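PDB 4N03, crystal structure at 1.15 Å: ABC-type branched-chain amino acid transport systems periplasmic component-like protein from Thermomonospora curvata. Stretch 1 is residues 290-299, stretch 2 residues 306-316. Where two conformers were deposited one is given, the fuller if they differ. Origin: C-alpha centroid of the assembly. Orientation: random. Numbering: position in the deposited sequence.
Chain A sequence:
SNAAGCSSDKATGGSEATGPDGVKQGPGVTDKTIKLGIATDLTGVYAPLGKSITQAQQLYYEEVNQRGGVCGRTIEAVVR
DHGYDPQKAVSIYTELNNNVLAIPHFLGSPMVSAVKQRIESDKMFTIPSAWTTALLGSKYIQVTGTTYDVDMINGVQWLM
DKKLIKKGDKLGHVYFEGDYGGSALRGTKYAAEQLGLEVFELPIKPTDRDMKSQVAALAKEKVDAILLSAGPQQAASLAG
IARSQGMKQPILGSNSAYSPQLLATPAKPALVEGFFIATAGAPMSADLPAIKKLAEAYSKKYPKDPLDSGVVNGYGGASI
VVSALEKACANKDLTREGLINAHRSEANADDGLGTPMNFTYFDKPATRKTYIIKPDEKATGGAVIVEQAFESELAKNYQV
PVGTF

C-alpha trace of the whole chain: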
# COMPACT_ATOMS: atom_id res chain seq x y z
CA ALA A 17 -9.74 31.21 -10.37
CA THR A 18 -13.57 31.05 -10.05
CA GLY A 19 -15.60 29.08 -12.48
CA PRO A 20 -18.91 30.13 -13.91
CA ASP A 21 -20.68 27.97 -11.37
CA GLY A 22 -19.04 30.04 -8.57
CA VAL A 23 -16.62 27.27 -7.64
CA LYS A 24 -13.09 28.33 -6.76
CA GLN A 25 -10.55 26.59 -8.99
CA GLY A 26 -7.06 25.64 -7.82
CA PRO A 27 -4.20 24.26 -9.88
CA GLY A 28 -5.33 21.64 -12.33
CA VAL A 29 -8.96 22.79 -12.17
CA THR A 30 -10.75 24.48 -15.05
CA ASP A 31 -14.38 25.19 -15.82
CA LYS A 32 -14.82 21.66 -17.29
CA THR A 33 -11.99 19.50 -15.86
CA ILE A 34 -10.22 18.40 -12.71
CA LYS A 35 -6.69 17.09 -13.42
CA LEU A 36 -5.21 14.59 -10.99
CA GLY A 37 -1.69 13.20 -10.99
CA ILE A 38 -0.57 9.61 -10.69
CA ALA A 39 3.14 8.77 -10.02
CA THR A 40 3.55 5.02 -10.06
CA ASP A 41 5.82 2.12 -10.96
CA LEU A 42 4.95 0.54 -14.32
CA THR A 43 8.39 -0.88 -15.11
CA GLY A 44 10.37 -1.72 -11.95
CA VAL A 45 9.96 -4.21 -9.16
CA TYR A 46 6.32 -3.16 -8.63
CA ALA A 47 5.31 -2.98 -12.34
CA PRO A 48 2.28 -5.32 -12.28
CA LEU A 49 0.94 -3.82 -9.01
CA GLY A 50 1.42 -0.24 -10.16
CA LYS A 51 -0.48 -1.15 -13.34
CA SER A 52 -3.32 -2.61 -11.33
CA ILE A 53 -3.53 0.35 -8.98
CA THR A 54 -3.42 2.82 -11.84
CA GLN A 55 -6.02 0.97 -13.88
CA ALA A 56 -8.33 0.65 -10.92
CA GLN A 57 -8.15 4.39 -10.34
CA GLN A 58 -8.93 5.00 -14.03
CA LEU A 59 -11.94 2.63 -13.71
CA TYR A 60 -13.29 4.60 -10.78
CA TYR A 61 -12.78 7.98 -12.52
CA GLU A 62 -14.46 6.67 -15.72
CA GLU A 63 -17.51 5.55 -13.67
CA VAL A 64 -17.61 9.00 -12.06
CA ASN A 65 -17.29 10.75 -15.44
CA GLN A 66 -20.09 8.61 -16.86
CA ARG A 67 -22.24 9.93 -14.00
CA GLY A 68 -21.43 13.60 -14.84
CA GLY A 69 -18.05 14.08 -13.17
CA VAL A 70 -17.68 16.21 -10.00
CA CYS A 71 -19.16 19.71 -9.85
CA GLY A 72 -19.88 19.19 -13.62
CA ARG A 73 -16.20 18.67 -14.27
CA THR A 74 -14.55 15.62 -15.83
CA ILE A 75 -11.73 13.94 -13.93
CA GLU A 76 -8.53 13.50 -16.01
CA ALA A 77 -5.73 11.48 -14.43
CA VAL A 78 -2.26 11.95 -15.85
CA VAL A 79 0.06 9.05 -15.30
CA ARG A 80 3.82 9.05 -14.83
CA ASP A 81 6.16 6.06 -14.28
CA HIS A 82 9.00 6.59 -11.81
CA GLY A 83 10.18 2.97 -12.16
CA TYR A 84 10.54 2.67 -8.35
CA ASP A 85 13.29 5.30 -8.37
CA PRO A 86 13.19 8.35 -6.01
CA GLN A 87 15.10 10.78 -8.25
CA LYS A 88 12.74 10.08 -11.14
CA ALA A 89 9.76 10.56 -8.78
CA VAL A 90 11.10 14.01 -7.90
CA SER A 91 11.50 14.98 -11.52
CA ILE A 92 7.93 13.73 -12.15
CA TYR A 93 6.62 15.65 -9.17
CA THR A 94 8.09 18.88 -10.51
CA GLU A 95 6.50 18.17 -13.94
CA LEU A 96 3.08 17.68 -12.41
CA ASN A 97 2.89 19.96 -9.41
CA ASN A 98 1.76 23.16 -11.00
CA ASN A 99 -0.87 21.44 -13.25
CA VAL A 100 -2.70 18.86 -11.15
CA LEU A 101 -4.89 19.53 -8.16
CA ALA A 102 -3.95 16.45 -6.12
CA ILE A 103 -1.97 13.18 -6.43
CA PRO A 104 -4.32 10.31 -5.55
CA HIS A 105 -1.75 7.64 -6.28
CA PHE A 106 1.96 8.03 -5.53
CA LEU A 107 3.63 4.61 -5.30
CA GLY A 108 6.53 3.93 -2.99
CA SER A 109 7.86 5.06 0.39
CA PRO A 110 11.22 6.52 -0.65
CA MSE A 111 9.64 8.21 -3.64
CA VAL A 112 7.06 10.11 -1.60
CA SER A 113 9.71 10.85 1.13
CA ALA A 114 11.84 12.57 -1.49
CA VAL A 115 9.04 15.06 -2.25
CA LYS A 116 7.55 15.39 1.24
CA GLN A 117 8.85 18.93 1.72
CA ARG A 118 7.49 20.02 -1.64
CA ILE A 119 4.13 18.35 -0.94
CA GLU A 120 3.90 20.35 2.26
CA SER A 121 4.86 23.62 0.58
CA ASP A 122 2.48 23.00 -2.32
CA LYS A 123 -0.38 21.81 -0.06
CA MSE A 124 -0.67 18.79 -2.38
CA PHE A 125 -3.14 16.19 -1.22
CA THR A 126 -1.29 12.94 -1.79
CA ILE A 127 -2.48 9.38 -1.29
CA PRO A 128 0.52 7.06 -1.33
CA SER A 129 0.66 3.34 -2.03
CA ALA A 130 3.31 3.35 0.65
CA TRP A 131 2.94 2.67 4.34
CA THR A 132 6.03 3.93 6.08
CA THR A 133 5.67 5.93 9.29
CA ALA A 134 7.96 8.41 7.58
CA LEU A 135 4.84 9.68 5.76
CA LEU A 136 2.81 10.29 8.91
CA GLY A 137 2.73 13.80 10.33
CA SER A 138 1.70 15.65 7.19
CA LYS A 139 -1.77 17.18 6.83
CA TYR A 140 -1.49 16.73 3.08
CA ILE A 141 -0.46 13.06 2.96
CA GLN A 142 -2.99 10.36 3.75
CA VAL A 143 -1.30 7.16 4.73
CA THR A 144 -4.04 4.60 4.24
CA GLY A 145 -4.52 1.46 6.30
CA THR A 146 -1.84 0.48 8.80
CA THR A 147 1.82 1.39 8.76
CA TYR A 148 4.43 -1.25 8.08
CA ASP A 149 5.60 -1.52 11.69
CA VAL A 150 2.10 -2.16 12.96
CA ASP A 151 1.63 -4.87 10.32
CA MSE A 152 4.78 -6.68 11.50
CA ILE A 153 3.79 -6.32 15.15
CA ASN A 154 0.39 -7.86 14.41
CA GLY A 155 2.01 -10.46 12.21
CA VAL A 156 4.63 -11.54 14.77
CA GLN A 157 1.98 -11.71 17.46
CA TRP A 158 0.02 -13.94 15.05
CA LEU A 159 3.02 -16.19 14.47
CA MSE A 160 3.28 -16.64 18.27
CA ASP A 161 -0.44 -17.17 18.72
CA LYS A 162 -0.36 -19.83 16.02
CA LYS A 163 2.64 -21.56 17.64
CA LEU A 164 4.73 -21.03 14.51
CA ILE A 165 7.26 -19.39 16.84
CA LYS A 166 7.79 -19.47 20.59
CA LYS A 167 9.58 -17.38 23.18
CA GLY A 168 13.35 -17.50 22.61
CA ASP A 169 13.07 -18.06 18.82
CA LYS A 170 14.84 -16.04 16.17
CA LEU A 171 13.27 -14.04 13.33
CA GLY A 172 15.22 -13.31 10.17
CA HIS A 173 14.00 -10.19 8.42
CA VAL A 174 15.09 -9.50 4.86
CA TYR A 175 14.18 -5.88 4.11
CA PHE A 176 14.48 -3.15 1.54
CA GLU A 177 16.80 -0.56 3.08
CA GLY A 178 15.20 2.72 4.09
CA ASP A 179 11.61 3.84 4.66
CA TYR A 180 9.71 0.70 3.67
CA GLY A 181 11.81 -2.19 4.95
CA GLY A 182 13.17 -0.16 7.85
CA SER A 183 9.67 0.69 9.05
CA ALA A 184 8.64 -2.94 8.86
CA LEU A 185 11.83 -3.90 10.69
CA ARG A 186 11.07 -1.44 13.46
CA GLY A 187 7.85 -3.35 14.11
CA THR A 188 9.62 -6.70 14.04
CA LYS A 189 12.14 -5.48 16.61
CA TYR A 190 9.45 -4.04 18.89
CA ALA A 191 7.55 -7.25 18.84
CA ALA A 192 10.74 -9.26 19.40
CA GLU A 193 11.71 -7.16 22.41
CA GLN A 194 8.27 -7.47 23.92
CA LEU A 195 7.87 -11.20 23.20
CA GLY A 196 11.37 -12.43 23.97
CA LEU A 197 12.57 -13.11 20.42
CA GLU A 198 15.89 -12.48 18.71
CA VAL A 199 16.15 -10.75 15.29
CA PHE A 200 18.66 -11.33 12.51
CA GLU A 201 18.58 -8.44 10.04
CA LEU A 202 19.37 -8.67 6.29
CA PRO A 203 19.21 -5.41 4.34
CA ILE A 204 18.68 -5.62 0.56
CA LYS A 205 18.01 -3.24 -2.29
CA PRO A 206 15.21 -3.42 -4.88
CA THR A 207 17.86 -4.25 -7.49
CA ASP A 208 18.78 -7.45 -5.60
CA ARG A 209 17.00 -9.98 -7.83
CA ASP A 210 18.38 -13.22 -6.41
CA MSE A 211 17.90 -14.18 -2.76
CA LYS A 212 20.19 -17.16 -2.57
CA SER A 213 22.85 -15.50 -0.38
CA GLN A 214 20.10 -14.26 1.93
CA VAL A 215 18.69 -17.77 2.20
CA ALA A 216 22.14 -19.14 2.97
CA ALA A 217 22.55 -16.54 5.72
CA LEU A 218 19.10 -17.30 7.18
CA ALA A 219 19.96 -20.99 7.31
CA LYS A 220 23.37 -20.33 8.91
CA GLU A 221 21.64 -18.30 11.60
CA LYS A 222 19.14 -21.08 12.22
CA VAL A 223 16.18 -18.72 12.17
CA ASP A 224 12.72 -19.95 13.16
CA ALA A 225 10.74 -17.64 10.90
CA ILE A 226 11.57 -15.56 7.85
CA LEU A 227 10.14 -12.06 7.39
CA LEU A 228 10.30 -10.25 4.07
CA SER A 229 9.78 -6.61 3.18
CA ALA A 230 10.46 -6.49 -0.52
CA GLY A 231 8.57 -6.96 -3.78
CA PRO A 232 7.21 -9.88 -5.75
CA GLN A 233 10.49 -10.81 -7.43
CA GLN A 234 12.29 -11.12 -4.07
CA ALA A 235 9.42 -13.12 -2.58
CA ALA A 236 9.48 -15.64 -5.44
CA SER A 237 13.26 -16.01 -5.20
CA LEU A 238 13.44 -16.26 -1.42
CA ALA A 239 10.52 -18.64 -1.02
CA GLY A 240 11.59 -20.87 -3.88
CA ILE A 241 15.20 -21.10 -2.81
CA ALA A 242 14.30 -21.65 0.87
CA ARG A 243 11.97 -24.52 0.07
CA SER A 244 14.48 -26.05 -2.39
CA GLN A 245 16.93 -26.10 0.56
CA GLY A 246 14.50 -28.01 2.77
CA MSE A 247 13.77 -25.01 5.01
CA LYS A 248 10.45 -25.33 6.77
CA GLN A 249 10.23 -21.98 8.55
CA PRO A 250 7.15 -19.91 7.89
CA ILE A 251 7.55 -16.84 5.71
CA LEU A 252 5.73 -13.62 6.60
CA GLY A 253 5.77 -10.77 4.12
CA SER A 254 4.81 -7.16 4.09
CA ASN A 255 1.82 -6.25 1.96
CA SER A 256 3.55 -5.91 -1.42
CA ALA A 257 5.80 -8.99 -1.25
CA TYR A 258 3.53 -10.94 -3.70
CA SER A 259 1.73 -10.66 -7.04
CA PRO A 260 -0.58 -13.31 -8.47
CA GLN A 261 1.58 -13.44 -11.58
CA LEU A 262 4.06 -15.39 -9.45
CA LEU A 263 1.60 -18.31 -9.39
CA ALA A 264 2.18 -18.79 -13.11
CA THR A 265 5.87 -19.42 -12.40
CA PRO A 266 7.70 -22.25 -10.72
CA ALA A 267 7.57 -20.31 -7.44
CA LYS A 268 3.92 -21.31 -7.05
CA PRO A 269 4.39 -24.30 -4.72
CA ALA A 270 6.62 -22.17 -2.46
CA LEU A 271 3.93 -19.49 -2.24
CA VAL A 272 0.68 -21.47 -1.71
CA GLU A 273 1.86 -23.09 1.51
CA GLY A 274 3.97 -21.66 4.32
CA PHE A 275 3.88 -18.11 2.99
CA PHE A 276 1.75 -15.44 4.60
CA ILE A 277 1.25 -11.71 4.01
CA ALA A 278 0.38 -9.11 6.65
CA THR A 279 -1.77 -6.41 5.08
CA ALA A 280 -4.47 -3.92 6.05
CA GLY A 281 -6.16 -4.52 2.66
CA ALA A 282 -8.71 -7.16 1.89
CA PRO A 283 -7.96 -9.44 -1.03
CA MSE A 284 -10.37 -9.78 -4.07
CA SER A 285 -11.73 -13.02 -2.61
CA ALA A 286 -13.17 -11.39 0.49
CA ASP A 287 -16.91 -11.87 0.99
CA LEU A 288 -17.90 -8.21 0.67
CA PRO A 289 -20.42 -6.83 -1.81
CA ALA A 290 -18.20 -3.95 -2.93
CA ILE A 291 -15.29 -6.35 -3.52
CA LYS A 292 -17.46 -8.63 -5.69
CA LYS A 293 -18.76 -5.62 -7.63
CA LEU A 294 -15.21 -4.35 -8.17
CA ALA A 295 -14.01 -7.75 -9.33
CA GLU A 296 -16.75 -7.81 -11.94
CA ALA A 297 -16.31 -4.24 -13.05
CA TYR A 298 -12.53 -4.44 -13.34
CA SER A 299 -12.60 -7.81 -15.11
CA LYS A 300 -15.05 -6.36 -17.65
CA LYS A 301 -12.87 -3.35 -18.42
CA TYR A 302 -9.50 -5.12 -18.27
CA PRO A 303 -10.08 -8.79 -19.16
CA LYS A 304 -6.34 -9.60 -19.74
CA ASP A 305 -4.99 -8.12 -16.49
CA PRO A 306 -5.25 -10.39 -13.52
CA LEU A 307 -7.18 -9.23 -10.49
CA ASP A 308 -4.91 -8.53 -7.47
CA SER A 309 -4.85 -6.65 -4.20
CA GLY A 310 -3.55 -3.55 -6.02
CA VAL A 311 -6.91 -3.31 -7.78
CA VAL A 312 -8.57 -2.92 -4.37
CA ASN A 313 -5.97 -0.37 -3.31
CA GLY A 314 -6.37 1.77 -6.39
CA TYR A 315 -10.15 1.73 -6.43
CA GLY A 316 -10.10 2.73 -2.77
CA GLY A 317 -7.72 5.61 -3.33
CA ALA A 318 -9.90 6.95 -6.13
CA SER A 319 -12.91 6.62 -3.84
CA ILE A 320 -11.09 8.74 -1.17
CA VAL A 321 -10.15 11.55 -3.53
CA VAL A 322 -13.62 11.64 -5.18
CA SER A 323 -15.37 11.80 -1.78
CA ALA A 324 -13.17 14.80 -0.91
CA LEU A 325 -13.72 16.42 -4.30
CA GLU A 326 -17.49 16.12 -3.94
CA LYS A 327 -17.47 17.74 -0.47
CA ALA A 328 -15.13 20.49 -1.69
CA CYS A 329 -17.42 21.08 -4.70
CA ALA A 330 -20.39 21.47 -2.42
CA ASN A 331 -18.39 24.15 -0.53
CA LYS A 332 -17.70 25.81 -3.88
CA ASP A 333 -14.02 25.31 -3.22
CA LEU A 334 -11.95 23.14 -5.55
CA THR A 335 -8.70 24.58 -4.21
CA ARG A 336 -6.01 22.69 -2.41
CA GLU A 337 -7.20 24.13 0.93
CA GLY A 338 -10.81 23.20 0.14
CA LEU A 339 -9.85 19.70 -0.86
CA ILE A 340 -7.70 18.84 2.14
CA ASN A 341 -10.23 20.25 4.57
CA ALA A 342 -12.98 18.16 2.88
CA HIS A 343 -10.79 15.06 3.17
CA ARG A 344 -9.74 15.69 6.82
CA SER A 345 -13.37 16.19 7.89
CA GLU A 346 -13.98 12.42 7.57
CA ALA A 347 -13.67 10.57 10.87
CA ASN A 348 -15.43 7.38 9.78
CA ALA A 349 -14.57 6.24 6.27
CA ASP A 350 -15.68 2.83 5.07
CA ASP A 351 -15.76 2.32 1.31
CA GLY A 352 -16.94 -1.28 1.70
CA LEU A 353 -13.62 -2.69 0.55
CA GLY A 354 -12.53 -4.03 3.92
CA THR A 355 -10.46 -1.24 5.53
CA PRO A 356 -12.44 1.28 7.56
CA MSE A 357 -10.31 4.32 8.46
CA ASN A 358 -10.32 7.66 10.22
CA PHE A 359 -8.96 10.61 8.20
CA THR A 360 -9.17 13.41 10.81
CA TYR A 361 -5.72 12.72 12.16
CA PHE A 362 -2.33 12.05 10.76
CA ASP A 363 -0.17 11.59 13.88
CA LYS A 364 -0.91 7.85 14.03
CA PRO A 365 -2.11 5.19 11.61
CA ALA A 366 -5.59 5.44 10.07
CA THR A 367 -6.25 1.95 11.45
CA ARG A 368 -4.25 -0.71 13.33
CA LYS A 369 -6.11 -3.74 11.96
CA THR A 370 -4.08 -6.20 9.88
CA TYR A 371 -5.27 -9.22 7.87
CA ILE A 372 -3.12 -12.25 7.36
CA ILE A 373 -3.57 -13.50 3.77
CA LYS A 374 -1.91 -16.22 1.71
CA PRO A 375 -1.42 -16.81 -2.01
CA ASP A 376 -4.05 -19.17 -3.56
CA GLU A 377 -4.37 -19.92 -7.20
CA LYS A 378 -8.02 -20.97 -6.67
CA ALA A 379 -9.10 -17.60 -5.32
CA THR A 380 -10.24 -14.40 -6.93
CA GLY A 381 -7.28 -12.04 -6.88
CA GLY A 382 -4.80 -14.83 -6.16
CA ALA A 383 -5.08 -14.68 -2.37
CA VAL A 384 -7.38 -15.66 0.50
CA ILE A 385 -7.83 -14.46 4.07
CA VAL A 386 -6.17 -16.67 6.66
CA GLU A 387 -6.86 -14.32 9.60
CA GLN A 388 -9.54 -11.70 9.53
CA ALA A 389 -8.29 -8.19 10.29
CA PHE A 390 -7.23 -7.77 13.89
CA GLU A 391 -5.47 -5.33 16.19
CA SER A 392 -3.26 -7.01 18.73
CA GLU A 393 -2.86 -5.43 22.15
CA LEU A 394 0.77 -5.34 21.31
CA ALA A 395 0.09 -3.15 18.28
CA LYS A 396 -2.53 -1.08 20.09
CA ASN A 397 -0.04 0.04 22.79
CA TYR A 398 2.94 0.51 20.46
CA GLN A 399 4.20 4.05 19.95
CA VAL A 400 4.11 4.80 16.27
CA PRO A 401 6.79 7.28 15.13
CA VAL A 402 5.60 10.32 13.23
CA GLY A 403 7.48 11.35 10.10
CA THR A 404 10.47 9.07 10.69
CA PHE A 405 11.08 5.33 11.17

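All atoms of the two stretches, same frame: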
# COMPACT_ATOMS: atom_id res chain seq x y z
N ALA A 290 -18.92 -4.91 -2.10
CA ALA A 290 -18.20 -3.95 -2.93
C ALA A 290 -17.00 -4.61 -3.59
O ALA A 290 -16.60 -4.18 -4.67
CB ALA A 290 -17.74 -2.75 -2.13
N ILE A 291 -16.42 -5.61 -2.93
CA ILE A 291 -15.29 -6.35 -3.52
C ILE A 291 -15.76 -7.15 -4.74
O ILE A 291 -15.12 -7.13 -5.77
CB ILE A 291 -14.65 -7.28 -2.48
CG1 ILE A 291 -13.90 -6.49 -1.45
CG2 ILE A 291 -13.77 -8.35 -3.10
CD1 ILE A 291 -12.54 -5.93 -1.84
N LYS A 292 -16.87 -7.86 -4.58
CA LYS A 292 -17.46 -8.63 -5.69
C LYS A 292 -17.82 -7.73 -6.88
O LYS A 292 -17.53 -8.04 -8.05
CB LYS A 292 -18.67 -9.40 -5.16
CG LYS A 292 -18.33 -10.51 -4.20
CD LYS A 292 -19.53 -11.20 -3.58
CE LYS A 292 -19.14 -12.05 -2.38
NZ LYS A 292 -18.26 -13.20 -2.74
N LYS A 293 -18.42 -6.60 -6.60
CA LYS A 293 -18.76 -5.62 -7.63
C LYS A 293 -17.53 -5.10 -8.36
O LYS A 293 -17.51 -4.95 -9.60
CB LYS A 293 -19.59 -4.50 -7.03
CG LYS A 293 -20.07 -3.42 -7.97
CD LYS A 293 -20.89 -2.37 -7.21
CE LYS A 293 -21.66 -1.48 -8.18
NZ LYS A 293 -22.56 -0.55 -7.45
N LEU A 294 -16.48 -4.80 -7.60
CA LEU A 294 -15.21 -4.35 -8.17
C LEU A 294 -14.59 -5.43 -9.05
O LEU A 294 -14.08 -5.15 -10.12
CB LEU A 294 -14.29 -3.90 -7.04
CG LEU A 294 -12.86 -3.56 -7.46
CD1 LEU A 294 -12.83 -2.48 -8.53
CD2 LEU A 294 -12.06 -3.13 -6.25
N ALA A 295 -14.58 -6.65 -8.57
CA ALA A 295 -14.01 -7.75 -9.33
C ALA A 295 -14.69 -7.84 -10.70
O ALA A 295 -14.02 -7.97 -11.71
CB ALA A 295 -14.14 -9.05 -8.58
N GLU A 296 -16.01 -7.72 -10.70
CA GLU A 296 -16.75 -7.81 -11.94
C GLU A 296 -16.51 -6.62 -12.86
O GLU A 296 -16.24 -6.76 -14.06
CB GLU A 296 -18.26 -7.97 -11.65
CG GLU A 296 -18.55 -9.36 -11.08
CD GLU A 296 -19.91 -9.55 -10.41
OE1 GLU A 296 -20.69 -8.58 -10.30
OE2 GLU A 296 -20.17 -10.71 -9.98
N ALA A 297 -16.52 -5.43 -12.25
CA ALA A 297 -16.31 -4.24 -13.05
C ALA A 297 -14.91 -4.17 -13.67
O ALA A 297 -14.69 -3.80 -14.83
CB ALA A 297 -16.63 -3.00 -12.27
N TYR A 298 -13.90 -4.47 -12.85
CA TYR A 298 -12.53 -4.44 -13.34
C TYR A 298 -12.28 -5.50 -14.40
O TYR A 298 -11.62 -5.23 -15.40
CB TYR A 298 -11.54 -4.54 -12.19
CG TYR A 298 -10.10 -4.36 -12.59
CD1 TYR A 298 -9.34 -5.39 -13.06
CD2 TYR A 298 -9.47 -3.11 -12.39
CE1 TYR A 298 -8.02 -5.21 -13.39
CE2 TYR A 298 -8.15 -2.92 -12.70
CZ TYR A 298 -7.42 -3.95 -13.23
OH TYR A 298 -6.11 -3.76 -13.53
N SER A 299 -12.73 -6.72 -14.13
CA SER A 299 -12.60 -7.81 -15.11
C SER A 299 -13.23 -7.47 -16.47
O SER A 299 -12.71 -7.82 -17.54
CB SER A 299 -13.26 -9.08 -14.57
OG SER A 299 -12.57 -9.59 -13.46
N PRO A 306 -4.72 -9.66 -14.65
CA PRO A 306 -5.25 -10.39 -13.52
C PRO A 306 -5.69 -9.49 -12.36
O PRO A 306 -5.09 -8.48 -12.10
CB PRO A 306 -4.05 -11.26 -13.10
CG PRO A 306 -3.29 -11.47 -14.36
CD PRO A 306 -3.39 -10.15 -15.07
N LEU A 307 -6.77 -9.87 -11.72
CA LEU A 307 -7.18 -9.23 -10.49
C LEU A 307 -6.10 -9.43 -9.43
O LEU A 307 -5.45 -10.47 -9.40
CB LEU A 307 -8.50 -9.77 -9.98
CG LEU A 307 -9.71 -9.48 -10.86
CD1 LEU A 307 -10.86 -10.30 -10.37
CD2 LEU A 307 -10.08 -8.01 -10.82
N ASP A 308 -5.88 -8.44 -8.53
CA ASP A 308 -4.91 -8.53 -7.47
C ASP A 308 -5.28 -7.52 -6.42
O ASP A 308 -6.23 -6.75 -6.56
CB ASP A 308 -3.49 -8.38 -8.01
CG ASP A 308 -3.17 -7.03 -8.58
OD1 ASP A 308 -3.71 -6.01 -8.10
OD2 ASP A 308 -2.31 -6.98 -9.50
N SER A 309 -4.50 -7.49 -5.34
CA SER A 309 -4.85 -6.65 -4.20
C SER A 309 -4.55 -5.17 -4.52
O SER A 309 -5.11 -4.28 -3.89
CB SER A 309 -4.15 -7.16 -2.97
OG SER A 309 -4.67 -8.43 -2.60
N GLY A 310 -3.73 -4.89 -5.54
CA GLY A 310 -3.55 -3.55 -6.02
C GLY A 310 -4.80 -2.95 -6.64
O GLY A 310 -5.03 -1.74 -6.58
N VAL A 311 -5.64 -3.79 -7.26
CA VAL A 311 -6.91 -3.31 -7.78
C VAL A 311 -7.74 -2.69 -6.63
O VAL A 311 -8.34 -1.63 -6.78
CB VAL A 311 -7.68 -4.43 -8.52
CG1 VAL A 311 -9.06 -3.96 -8.96
CG2 VAL A 311 -6.87 -4.92 -9.73
N VAL A 312 -7.84 -3.42 -5.53
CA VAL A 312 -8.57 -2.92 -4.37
C VAL A 312 -7.99 -1.59 -3.88
O VAL A 312 -8.69 -0.64 -3.65
CB VAL A 312 -8.57 -3.96 -3.21
CG1 VAL A 312 -9.47 -3.48 -2.09
CG2 VAL A 312 -9.07 -5.31 -3.69
N ASN A 313 -6.66 -1.54 -3.77
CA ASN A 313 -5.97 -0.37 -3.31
C ASN A 313 -6.21 0.84 -4.18
O ASN A 313 -6.48 1.94 -3.70
CB ASN A 313 -4.47 -0.66 -3.20
CG ASN A 313 -3.68 0.52 -2.68
OD1 ASN A 313 -3.93 1.06 -1.57
ND2 ASN A 313 -2.73 0.90 -3.42
N GLY A 314 -6.15 0.63 -5.51
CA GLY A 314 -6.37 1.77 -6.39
C GLY A 314 -7.80 2.24 -6.38
O GLY A 314 -8.06 3.44 -6.40
N TYR A 315 -8.77 1.33 -6.43
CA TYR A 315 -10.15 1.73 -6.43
C TYR A 315 -10.45 2.51 -5.15
O TYR A 315 -11.12 3.52 -5.18
CB TYR A 315 -11.04 0.49 -6.54
CG TYR A 315 -12.41 0.73 -7.12
CD1 TYR A 315 -12.57 1.05 -8.44
CD2 TYR A 315 -13.50 0.61 -6.35
CE1 TYR A 315 -13.85 1.18 -9.03
CE2 TYR A 315 -14.78 0.76 -6.89
CZ TYR A 315 -14.93 1.09 -8.22
OH TYR A 315 -16.23 1.17 -8.77
N GLY A 316 -9.93 2.03 -4.03
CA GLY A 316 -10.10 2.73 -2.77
C GLY A 316 -9.50 4.11 -2.74
O GLY A 316 -10.10 5.02 -2.15
O HOH W 1 -4.59 -5.88 -13.04

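The contact between residues 290-299 and 306-316 is almost wholly apolar. No direct hydrogen bond crosses it, and the 463 Å² buried, summed over both sides, comes mainly from aliphatic side chains and two tyrosine rings. The two helices run at 101° to each other, with an axial closest approach of 10.8 Å, so they meet nearly at right angles and the side chains must fill the gap. Three residues cover the most surface: Leu294 (91 Å²), Leu307 (73 Å²) and Tyr298 (64 Å²).

Leu294 is the centre of the helix-helix part. Its CA-to-CB bond points toward the second stretch, and with chi1 at 172° (t) and chi2 at 57° (p) its two methyls sit among Val311, Val312 and Tyr315. Leu294 CD1 sits over one face of the Tyr315 ring, 3.6 Å from the centroid formed by the six ring atoms of Tyr315 and 16° off the ring normal, which is the geometry of a CH-pi contact; the closest pair is Leu294 CD1 to Tyr315 CG at 3.5 Å. The same methyl lies 4.1 Å from Val311 CG1. Leu294 CD2 lies 3.8 Å from Tyr315 CB, and it is also 4.0 Å from Val311 O and 4.0 Å from Val312 CA. A branched, flexible aliphatic chain suits this place because it can touch a ring, a valine and the helix backbone at once. One turn earlier, Ile291 extends the apolar surface: its CA-to-CB bond points sideways, but with chi1 and chi2 both m its end comes nearer, bringing Ile291 CD1 to 3.9 Å from Val312 CG1.

Tyr298, one turn after Leu294, also directs its CA-to-CB bond toward the partner. Val311 covers one face of its ring: Val311 CG2 is 3.8 Å from the centroid of the Tyr298 ring and 15° off its normal, a second CH-pi contact, while Val311 CG1 approaches Tyr298 CD2 at 3.6 Å. Beyond the ring, the hydroxyl supplies the polar link: a water lies 2.7 Å from Tyr298 OH and donates to Pro306 O, its oxygen being 2.8 Å from that carbonyl oxygen. Tyrosine thus combines an apolar ring with a polar tip that reaches this water.

Leu307 lies in the loop before the second helix. Its CA-to-CB bond points sideways, yet the m, t rotamer carries its end to the first helix. Leu307 CD2 meets Tyr298 CD1 obliquely at 3.5 Å, and Leu307 CD1 packs 3.9 Å from Ala295 CB and 3.6 Å from Ser299 OG. The small side chain of Ala295 accompanies a close backbone approach, with Ala295 CA 7.1 Å from Leu307 CA. Ser299 OG donates to Ala295 O at 2.8 Å, satisfying its hydroxyl within its own helix.

Asp308 makes no contact across the interface but caps the second helix: Asp308 OD1 accepts from Val311 N at 3.1 Å and, weakly, from Gly310 N at 2.8 Å.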